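Local coordinates for CRISPR-associated protein, Cse2 family (Thermobifida fusca, PDB 4H79), which probably binds nucleic acid as the small CasB (Cse2) subunit of the type I-E CRISPR Cascade complex, at residues A[18-23]-A[64-69]; A[27-32]-A[106-111]; A[119-124]-A[159-164]. All blocks are in the same frame, centred on the assembly; numbering follows the deposited sequence.

Contact 1 of 3, residues A[18-23]-A[64-69]; sequences GTFVDQ and ILDDRF
F20 of helix 16-33 meets the start of the short helix 67-71 in the all-helical Cse2 fold: F69 CB covers a ring face and the N-cap residue D66 stands at the edge. The bond from F20 CA to CB points toward 64-69, and CG stands anti to the backbone N (chi1 175°). F69 CB lies over the middle of its ring face, 3.7 Å from the F20 centroid, a CH-pi contact. The F69 ring turns its edge to the F20 face as an offset edge-to-face pair, planes 69° apart. L65 CD2 reaches F20 CE2 at 3.6 Å. At the rim, I64 O lies in the ring plane, 3.3 Å from F20 CZ.

D66 OD2 accepts from R68 N at 2.9 Å through the anti lone pair. R68 also grips the D66 carboxylate side-on, with NE to OD2 and NH2 to OD1, the latter 2.9 Å long. R68 NH1 forms a salt bridge with E27, one helical turn beyond Q23, whose CG packs against the same NH1. I64 O is buried here with no hydrogen-bond partner in the model. The D66 carboxylate sits at the ring edge, where the positive rim of F20 would suit its charge.

Contact 2 of 3, residues A[27-32]-A[106-111]; sequences EIQEGY and RMHQRG. With EDO (1,2-ethanediol), chain C; EDO (1,2-ethanediol), chain B.
R106 CB lies over one face of the Q29 amide, 3.4 Å from Q29 CD. H108 O lies in the plane of that amide, at its edge. The R106 guanidinium stands almost perpendicular to the amide, at 89°. It is nearly coplanar with the E30 carboxylate and has water 1 at its edge. The contact ties helix 16-33 to the loop between helices 80-99 and 114-119 of the Cse2 fold.

Q29 carries it. CG is anti to the backbone N (chi1 179°) and the chain runs on extended to the loop. There the amide pairs with both the N-H and the C=O of H108. H108 N donates to Q29 OE1 at 3.0 Å, and Q29 NE2 donates to H108 O at 3.1 Å. Both bonds are nearly straight and use carbonyl lone pairs.

E30 and R106 lie side by side, pointing the same way. Their salt bridge is long, 3.9 Å from E30 OE1 to R106 NH2; the stronger partner of E30 is R33, through OE2. Water 1 spans the pair, donating to E30 OE1 and accepting from R106 NE. The H108 ring has its own ties, to D22 and to the backbone of Y167. A 1,2-ethanediol, probably from the crystallisation liquor, donates through O2 to H108 O at 2.7 Å.

Contact 3 of 3, residues A[119-124]-A[159-164]; sequences RRLMPS and RRDAIP
A type I beta turn from R119 to M122 faces the end of helix 144-160, with the CA atoms of L121 and D161 7.2 Å apart. The turn is closed by M122 N donating to R119 O. On the other side, A162 takes positive phi (58°) and ends its helix in a Schellman motif.

The side chains between them meet mainly at one methyl. I163 CD1 fits between two residues of the turn. It touches R120 CB at 3.6 Å and L121 CD2 at 3.6 Å. The I163 and L121 side chains cross at a slant. The bond from I163 CA to CB points toward the turn; CG1 is anti to the carbonyl carbon (chi1 -61°), and chi2 of 158° sets CD1. R120 touches I163 through CB; its chain bends at chi2 and the guanidinium lies off the contact.

The contact joins the link between helices 114-119 and 129-138 to the C-terminal end of helix 144-160, within the Cse2 fold. L121 also packs on L157 and L158 of that helix and on L131 of helix 129-138. I163 touches L158 as well, so the two residues share a small apolar cluster.

The D161 carboxylate packs against L121, with D161 OD2 3.7 Å from L121 CD2. No direct hydrogen bond crosses the contact. Instead water 2 donates to R120 O at 2.8 Å and to D161 OD2 at 2.6 Å.

In the fold
Contacts 1 and 2 share helix 16-33, contact 1 on residues 18-23 and contact 2 on 27-32, further along the helix. Their centres are about 14 Å apart, and their segments alternate along the chain. They touch through side chains of both segment pairs; among these, D22 packs on R110. Contact 3 follows contact 2 in sequence, and their centres are about 18 Å apart. The two pack where P164 meets the backbone of R106 and M107. Contacts 1 and 3 lie on opposite sides of the chain's centre, with centres about 27 Å apart and nearest atoms about 11 Å apart. Contact 2 thus sits between them. The 106-111 loop connects the N-terminal helix to the segment following helix 144-160 in this strand-free fold.

Contact 1 of 3, residues A[18-23]-A[64-69]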
loop_
_atom_site.group_PDB
_atom_site.type_symbol
_atom_site.label_atom_id
_atom_site.label_comp_id
_atom_site.label_asym_id
_atom_site.label_seq_id
_atom_site.Cartn_x
_atom_site.Cartn_y
_atom_site.Cartn_z
ATOM N N GLY A 18 -4.662 8.568 3.777
ATOM C CA GLY A 18 -4.127 8.420 2.395
ATOM C C GLY A 18 -3.497 9.711 1.910
ATOM O O GLY A 18 -2.508 9.660 1.198
ATOM N N THR A 19 -4.005 10.875 2.313
ATOM C CA THR A 19 -3.405 12.150 1.874
ATOM C C THR A 19 -1.978 12.317 2.388
ATOM O O THR A 19 -1.062 12.735 1.649
ATOM C CB THR A 19 -4.218 13.335 2.404
ATOM O OG1 THR A 19 -5.506 13.266 1.816
ATOM C CG2 THR A 19 -3.539 14.714 2.034
ATOM N N PHE A 20 -1.790 11.973 3.662
ATOM C CA PHE A 20 -0.442 11.959 4.238
ATOM C C PHE A 20 0.461 10.980 3.544
ATOM O O PHE A 20 1.625 11.330 3.219
ATOM C CB PHE A 20 -0.416 11.653 5.738
ATOM C CG PHE A 20 1.021 11.525 6.286
ATOM C CD1 PHE A 20 1.813 12.684 6.553
ATOM C CD2 PHE A 20 1.599 10.257 6.463
ATOM C CE1 PHE A 20 3.132 12.563 7.036
ATOM C CE2 PHE A 20 2.924 10.124 6.914
ATOM C CZ PHE A 20 3.693 11.263 7.192
ATOM N N VAL A 21 -0.030 9.738 3.366
ATOM C CA VAL A 21 0.837 8.692 2.824
ATOM C C VAL A 21 1.233 9.040 1.388
ATOM O O VAL A 21 2.366 8.850 0.996
ATOM C CB VAL A 21 0.128 7.315 2.865
ATOM C CG1 VAL A 21 0.866 6.271 1.990
ATOM C CG2 VAL A 21 -0.004 6.850 4.308
ATOM N N ASP A 22 0.292 9.559 0.606
ATOM C CA ASP A 22 0.604 9.984 -0.760
ATOM C C ASP A 22 1.763 11.030 -0.763
ATOM O O ASP A 22 2.685 10.949 -1.595
ATOM C CB ASP A 22 -0.649 10.635 -1.387
ATOM C CG ASP A 22 -0.335 11.310 -2.695
ATOM O OD1 ASP A 22 0.234 10.705 -3.644
ATOM O OD2 ASP A 22 -0.625 12.495 -2.775
ATOM N N GLN A 23 1.661 12.063 0.106
ATOM C CA GLN A 23 2.650 13.135 0.172
ATOM C C GLN A 23 4.007 12.550 0.676
ATOM O O GLN A 23 5.066 12.837 0.119
ATOM C CB GLN A 23 2.087 14.283 1.087
ATOM C CG GLN A 23 2.947 15.532 1.186
ATOM C CD GLN A 23 3.385 16.050 -0.187
ATOM O OE1 GLN A 23 2.570 16.200 -1.125
ATOM N NE2 GLN A 23 4.688 16.312 -0.318
ATOM N N ILE A 64 8.522 7.258 9.007
ATOM C CA ILE A 64 7.248 7.066 8.377
ATOM C C ILE A 64 6.378 8.294 8.661
ATOM O O ILE A 64 5.908 8.942 7.713
ATOM C CB ILE A 64 6.586 5.775 8.895
ATOM C CG1 ILE A 64 7.479 4.577 8.637
ATOM C CG2 ILE A 64 5.237 5.525 8.230
ATOM C CD1 ILE A 64 6.991 3.339 9.344
ATOM N N LEU A 65 6.207 8.626 9.953
ATOM C CA LEU A 65 5.110 9.504 10.438
ATOM C C LEU A 65 5.638 10.766 11.116
ATOM O O LEU A 65 6.371 10.689 12.071
ATOM C CB LEU A 65 4.204 8.758 11.430
ATOM C CG LEU A 65 3.412 7.542 10.954
ATOM C CD1 LEU A 65 2.598 6.996 12.112
ATOM C CD2 LEU A 65 2.487 7.987 9.837
ATOM N N ASP A 66 5.282 11.923 10.596
ATOM C CA ASP A 66 5.687 13.200 11.224
ATOM C C ASP A 66 4.434 13.988 11.575
ATOM O O ASP A 66 3.300 13.510 11.369
ATOM C CB ASP A 66 6.637 14.015 10.322
ATOM C CG ASP A 66 6.007 14.362 8.965
ATOM O OD1 ASP A 66 6.552 13.933 7.942
ATOM O OD2 ASP A 66 4.963 15.032 8.893
ATOM N N ASP A 67 4.638 15.212 12.058
ATOM C CA ASP A 67 3.516 15.983 12.678
ATOM C C ASP A 67 2.411 16.255 11.653
ATOM O O ASP A 67 1.248 16.466 12.040
ATOM C CB ASP A 67 4.033 17.295 13.305
ATOM C CG ASP A 67 4.993 18.041 12.384
ATOM O OD1 ASP A 67 6.013 17.472 11.911
ATOM O OD2 ASP A 67 4.724 19.215 12.133
ATOM N N ARG A 68 2.744 16.219 10.354
ATOM C CA ARG A 68 1.720 16.493 9.322
ATOM C C ARG A 68 0.623 15.441 9.362
ATOM O O ARG A 68 -0.534 15.749 9.084
ATOM C CB ARG A 68 2.342 16.567 7.913
ATOM C CG ARG A 68 3.264 17.793 7.732
ATOM C CD ARG A 68 3.949 17.735 6.372
ATOM N NE ARG A 68 4.766 16.515 6.293
ATOM C CZ ARG A 68 5.333 16.033 5.184
ATOM N NH1 ARG A 68 5.185 16.658 4.027
ATOM N NH2 ARG A 68 6.061 14.921 5.219
ATOM N N PHE A 69 0.985 14.208 9.719
ATOM C CA PHE A 69 0.026 13.086 9.842
ATOM C C PHE A 69 -0.997 13.316 10.957
ATOM O O PHE A 69 -2.214 13.040 10.777
ATOM C CB PHE A 69 0.802 11.761 10.055
ATOM C CG PHE A 69 -0.073 10.555 10.293
ATOM C CD1 PHE A 69 -0.702 9.868 9.232
ATOM C CD2 PHE A 69 -0.230 10.067 11.559
ATOM C CE1 PHE A 69 -1.487 8.741 9.484
ATOM C CE2 PHE A 69 -1.009 8.942 11.818
ATOM C CZ PHE A 69 -1.646 8.279 10.785
#

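Contact 2 of 3, residues A[27-32]-A[106-111]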
loop_
_atom_site.group_PDB
_atom_site.type_symbol
_atom_site.label_atom_id
_atom_site.label_comp_id
_atom_site.label_asym_id
_atom_site.label_seq_id
_atom_site.Cartn_x
_atom_site.Cartn_y
_atom_site.Cartn_z
ATOM N N GLU A 27 7.583 12.166 -1.567
ATOM C CA GLU A 27 8.841 12.737 -1.096
ATOM C C GLU A 27 9.942 11.717 -1.163
ATOM O O GLU A 27 11.018 12.006 -1.707
ATOM C CB GLU A 27 8.728 13.312 0.352
ATOM C CG GLU A 27 7.960 14.632 0.338
ATOM C CD GLU A 27 7.361 14.937 1.709
ATOM O OE1 GLU A 27 7.627 14.146 2.658
ATOM O OE2 GLU A 27 6.639 15.955 1.846
ATOM N N ILE A 28 9.707 10.531 -0.592
ATOM C CA ILE A 28 10.746 9.505 -0.580
ATOM C C ILE A 28 11.041 9.050 -2.016
ATOM O O ILE A 28 12.196 8.829 -2.397
ATOM C CB ILE A 28 10.293 8.313 0.251
ATOM C CG1 ILE A 28 10.135 8.739 1.743
ATOM C CG2 ILE A 28 11.336 7.216 0.173
ATOM C CD1 ILE A 28 9.491 7.635 2.627
ATOM N N GLN A 29 9.979 8.913 -2.808
ATOM C CA GLN A 29 10.118 8.444 -4.179
ATOM C C GLN A 29 10.987 9.425 -5.021
ATOM O O GLN A 29 11.878 8.990 -5.802
ATOM C CB GLN A 29 8.713 8.326 -4.846
ATOM C CG GLN A 29 8.765 7.871 -6.312
ATOM C CD GLN A 29 7.376 7.364 -6.740
ATOM O OE1 GLN A 29 7.212 6.180 -6.916
ATOM N NE2 GLN A 29 6.378 8.270 -6.898
ATOM N N GLU A 30 10.737 10.727 -4.879
ATOM C CA GLU A 30 11.539 11.720 -5.646
ATOM C C GLU A 30 13.004 11.686 -5.159
ATOM O O GLU A 30 13.957 11.744 -5.956
ATOM C CB GLU A 30 10.877 13.108 -5.427
ATOM C CG GLU A 30 11.636 14.261 -6.001
ATOM C CD GLU A 30 11.696 14.205 -7.525
ATOM O OE1 GLU A 30 11.085 13.278 -8.161
ATOM O OE2 GLU A 30 12.348 15.101 -8.072
ATOM N N GLY A 31 13.196 11.564 -3.841
ATOM C CA GLY A 31 14.567 11.437 -3.259
ATOM C C GLY A 31 15.249 10.156 -3.830
ATOM O O GLY A 31 16.425 10.195 -4.210
ATOM N N TYR A 32 14.522 9.041 -3.961
ATOM C CA TYR A 32 15.126 7.806 -4.492
ATOM C C TYR A 32 15.508 7.970 -5.942
ATOM O O TYR A 32 16.545 7.455 -6.373
ATOM C CB TYR A 32 14.147 6.605 -4.381
ATOM C CG TYR A 32 14.750 5.254 -4.689
ATOM C CD1 TYR A 32 15.738 4.723 -3.865
ATOM C CD2 TYR A 32 14.297 4.470 -5.779
ATOM C CE1 TYR A 32 16.294 3.489 -4.106
ATOM C CE2 TYR A 32 14.837 3.198 -6.017
ATOM C CZ TYR A 32 15.839 2.711 -5.173
ATOM O OH TYR A 32 16.447 1.471 -5.343
ATOM N N ARG A 106 8.332 5.215 -11.499
ATOM C CA ARG A 106 7.738 5.409 -10.181
ATOM C C ARG A 106 6.729 4.307 -9.821
ATOM O O ARG A 106 5.722 4.117 -10.537
ATOM C CB ARG A 106 7.018 6.758 -10.107
ATOM C CG ARG A 106 7.954 7.990 -10.377
ATOM C CD ARG A 106 7.140 9.254 -10.643
ATOM N NE ARG A 106 8.015 10.452 -10.611
ATOM C CZ ARG A 106 8.606 11.026 -11.672
ATOM N NH1 ARG A 106 8.438 10.557 -12.906
ATOM N NH2 ARG A 106 9.374 12.086 -11.509
ATOM N N MET A 107 6.959 3.635 -8.701
ATOM C CA MET A 107 6.039 2.511 -8.300
ATOM C C MET A 107 4.821 3.006 -7.554
ATOM O O MET A 107 3.817 2.306 -7.410
ATOM C CB MET A 107 6.756 1.426 -7.522
ATOM C CG MET A 107 7.792 0.656 -8.393
ATOM S SD MET A 107 6.932 -0.161 -9.845
ATOM C CE MET A 107 7.240 0.898 -11.222
ATOM N N HIS A 108 4.866 4.258 -7.097
ATOM C CA HIS A 108 3.666 4.893 -6.581
ATOM C C HIS A 108 3.101 5.882 -7.613
ATOM O O HIS A 108 3.763 6.886 -7.931
ATOM C CB HIS A 108 3.942 5.593 -5.225
ATOM C CG HIS A 108 2.889 6.584 -4.854
ATOM N ND1 HIS A 108 1.566 6.233 -4.598
ATOM C CD2 HIS A 108 2.954 7.976 -4.737
ATOM C CE1 HIS A 108 0.830 7.369 -4.348
ATOM N NE2 HIS A 108 1.669 8.439 -4.419
ATOM N N GLN A 109 1.903 5.605 -8.152
ATOM C CA GLN A 109 1.221 6.512 -9.112
ATOM C C GLN A 109 -0.227 6.548 -8.731
ATOM O O GLN A 109 -0.853 5.482 -8.539
ATOM C CB GLN A 109 1.376 6.051 -10.574
ATOM C CG GLN A 109 2.840 6.132 -11.018
ATOM C CD GLN A 109 3.075 5.713 -12.471
ATOM O OE1 GLN A 109 2.254 6.006 -13.311
ATOM N NE2 GLN A 109 4.210 5.053 -12.770
ATOM N N ARG A 110 -0.772 7.782 -8.619
ATOM C CA ARG A 110 -2.165 7.977 -8.269
ATOM C C ARG A 110 -3.072 7.328 -9.293
ATOM O O ARG A 110 -2.783 7.357 -10.509
ATOM C CB ARG A 110 -2.541 9.476 -8.197
ATOM C CG ARG A 110 -1.862 10.242 -7.060
ATOM C CD ARG A 110 -2.149 9.707 -5.647
ATOM N NE ARG A 110 -3.557 9.452 -5.387
ATOM C CZ ARG A 110 -4.466 10.399 -5.335
ATOM N NH1 ARG A 110 -4.108 11.646 -5.474
ATOM N NH2 ARG A 110 -5.715 10.107 -5.119
ATOM N N GLY A 111 -4.189 6.786 -8.809
ATOM C CA GLY A 111 -5.246 6.283 -9.711
ATOM C C GLY A 111 -5.085 4.796 -10.012
ATOM O O GLY A 111 -5.967 4.216 -10.612
HETATM C C1 EDO C . 1.908 10.055 -7.798
HETATM O O1 EDO C . 1.044 9.927 -8.961
HETATM C C2 EDO C . 3.317 10.465 -8.227
HETATM O O2 EDO C . 3.808 9.393 -9.032
HETATM C C1 EDO B . -4.638 2.635 -14.468
HETATM O O1 EDO B . -5.014 3.785 -13.705
HETATM C C2 EDO B . -5.891 1.886 -14.892
HETATM O O2 EDO B . -6.290 0.995 -13.838
HETATM O O HOH W 1 9.142 11.337 -8.206
#

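Contact 3 of 3, residues A[119-124]-A[159-164]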
loop_
_atom_site.group_PDB
_atom_site.type_symbol
_atom_site.label_atom_id
_atom_site.label_comp_id
_atom_site.label_asym_id
_atom_site.label_seq_id
_atom_site.Cartn_x
_atom_site.Cartn_y
_atom_site.Cartn_z
ATOM N N ARG A 119 -4.722 -7.334 -12.137
ATOM C CA ARG A 119 -5.261 -7.846 -13.423
ATOM C C ARG A 119 -4.188 -7.749 -14.564
ATOM O O ARG A 119 -4.150 -8.609 -15.440
ATOM C CB ARG A 119 -6.525 -7.067 -13.826
ATOM C CG ARG A 119 -7.200 -7.695 -15.074
ATOM C CD ARG A 119 -7.655 -9.111 -14.713
ATOM N NE ARG A 119 -8.097 -9.963 -15.850
ATOM C CZ ARG A 119 -9.346 -10.076 -16.327
ATOM N NH1 ARG A 119 -10.333 -9.369 -15.818
ATOM N NH2 ARG A 119 -9.616 -10.902 -17.350
ATOM N N ARG A 120 -3.280 -6.765 -14.486
ATOM C CA ARG A 120 -2.194 -6.578 -15.522
ATOM C C ARG A 120 -1.201 -7.710 -15.481
ATOM O O ARG A 120 -0.445 -7.916 -16.410
ATOM C CB ARG A 120 -1.427 -5.234 -15.337
ATOM C CG ARG A 120 -2.286 -3.973 -15.489
ATOM C CD ARG A 120 -3.192 -4.093 -16.652
ATOM N NE ARG A 120 -3.869 -2.801 -16.834
ATOM C CZ ARG A 120 -3.440 -1.844 -17.645
ATOM N NH1 ARG A 120 -2.365 -2.035 -18.392
ATOM N NH2 ARG A 120 -4.116 -0.722 -17.748
ATOM N N LEU A 121 -1.172 -8.426 -14.372
ATOM C CA LEU A 121 -0.270 -9.615 -14.245
ATOM C C LEU A 121 -0.687 -10.769 -15.136
ATOM O O LEU A 121 0.061 -11.701 -15.331
ATOM C CB LEU A 121 -0.218 -10.117 -12.784
ATOM C CG LEU A 121 0.420 -9.165 -11.767
ATOM C CD1 LEU A 121 0.238 -9.700 -10.318
ATOM C CD2 LEU A 121 1.908 -8.962 -12.061
ATOM N N MET A 122 -1.866 -10.685 -15.736
ATOM C CA MET A 122 -2.339 -11.819 -16.595
ATOM C C MET A 122 -2.847 -11.249 -17.926
ATOM O O MET A 122 -3.088 -10.035 -18.024
ATOM C CB MET A 122 -3.421 -12.691 -15.843
ATOM C CG MET A 122 -4.589 -11.926 -15.439
ATOM S SD MET A 122 -5.383 -12.657 -13.945
ATOM C CE MET A 122 -4.226 -12.364 -12.644
ATOM N N PRO A 123 -3.025 -12.098 -18.931
ATOM C CA PRO A 123 -3.527 -11.577 -20.264
ATOM C C PRO A 123 -4.923 -10.968 -20.049
ATOM O O PRO A 123 -5.690 -11.486 -19.235
ATOM C CB PRO A 123 -3.591 -12.847 -21.124
ATOM C CG PRO A 123 -2.542 -13.779 -20.488
ATOM C CD PRO A 123 -2.753 -13.551 -18.989
ATOM N N SER A 124 -5.265 -9.870 -20.728
ATOM C CA SER A 124 -6.568 -9.233 -20.499
ATOM C C SER A 124 -7.677 -10.180 -20.948
ATOM O O SER A 124 -8.775 -10.099 -20.445
ATOM C CB SER A 124 -6.688 -7.880 -21.180
ATOM O OG SER A 124 -6.666 -8.098 -22.555
ATOM N N ARG A 159 5.942 -5.625 -8.615
ATOM C CA ARG A 159 7.270 -5.086 -8.850
ATOM C C ARG A 159 7.953 -5.744 -10.021
ATOM O O ARG A 159 8.611 -5.065 -10.832
ATOM C CB ARG A 159 8.142 -5.256 -7.556
ATOM C CG ARG A 159 9.509 -4.658 -7.753
ATOM C CD ARG A 159 10.539 -5.069 -6.645
ATOM N NE ARG A 159 11.829 -4.660 -7.193
ATOM C CZ ARG A 159 12.472 -5.318 -8.150
ATOM N NH1 ARG A 159 12.026 -6.529 -8.554
ATOM N NH2 ARG A 159 13.597 -4.806 -8.629
ATOM N N ARG A 160 7.867 -7.086 -10.106
ATOM C CA ARG A 160 8.556 -7.854 -11.188
ATOM C C ARG A 160 8.056 -7.391 -12.579
ATOM O O ARG A 160 8.831 -7.340 -13.519
ATOM C CB ARG A 160 8.345 -9.395 -10.980
ATOM C CG ARG A 160 9.157 -10.292 -11.935
ATOM C CD ARG A 160 9.665 -11.545 -11.200
ATOM N NE ARG A 160 10.855 -12.124 -11.831
ATOM C CZ ARG A 160 10.814 -13.024 -12.815
ATOM N NH1 ARG A 160 11.959 -13.498 -13.347
ATOM N NH2 ARG A 160 9.627 -13.455 -13.269
ATOM N N ASP A 161 6.782 -6.991 -12.671
ATOM C CA ASP A 161 6.175 -6.515 -13.935
ATOM C C ASP A 161 6.218 -4.985 -14.030
ATOM O O ASP A 161 5.680 -4.424 -14.956
ATOM C CB ASP A 161 4.721 -7.030 -14.057
ATOM C CG ASP A 161 4.636 -8.420 -14.679
ATOM O OD1 ASP A 161 5.634 -9.221 -14.530
ATOM O OD2 ASP A 161 3.625 -8.705 -15.359
ATOM N N ALA A 162 6.814 -4.325 -13.027
ATOM C CA ALA A 162 6.954 -2.858 -12.995
ATOM C C ALA A 162 5.592 -2.185 -13.080
ATOM O O ALA A 162 5.435 -1.168 -13.777
ATOM C CB ALA A 162 7.847 -2.390 -14.180
ATOM N N ILE A 163 4.574 -2.761 -12.437
ATOM C CA ILE A 163 3.239 -2.152 -12.395
ATOM C C ILE A 163 3.138 -1.304 -11.104
ATOM O O ILE A 163 3.278 -1.857 -9.976
ATOM C CB ILE A 163 2.161 -3.278 -12.340
ATOM C CG1 ILE A 163 2.262 -4.167 -13.606
ATOM C CG2 ILE A 163 0.708 -2.689 -12.224
ATOM C CD1 ILE A 163 1.632 -5.586 -13.378
ATOM N N PRO A 164 2.770 -0.028 -11.236
ATOM C CA PRO A 164 2.668 0.875 -10.110
ATOM C C PRO A 164 1.370 0.657 -9.317
ATOM O O PRO A 164 0.401 0.029 -9.791
ATOM C CB PRO A 164 2.635 2.265 -10.803
ATOM C CG PRO A 164 1.971 2.014 -12.101
ATOM C CD PRO A 164 2.436 0.649 -12.521
HETATM O O HOH W 2 2.191 -7.190 -16.850
#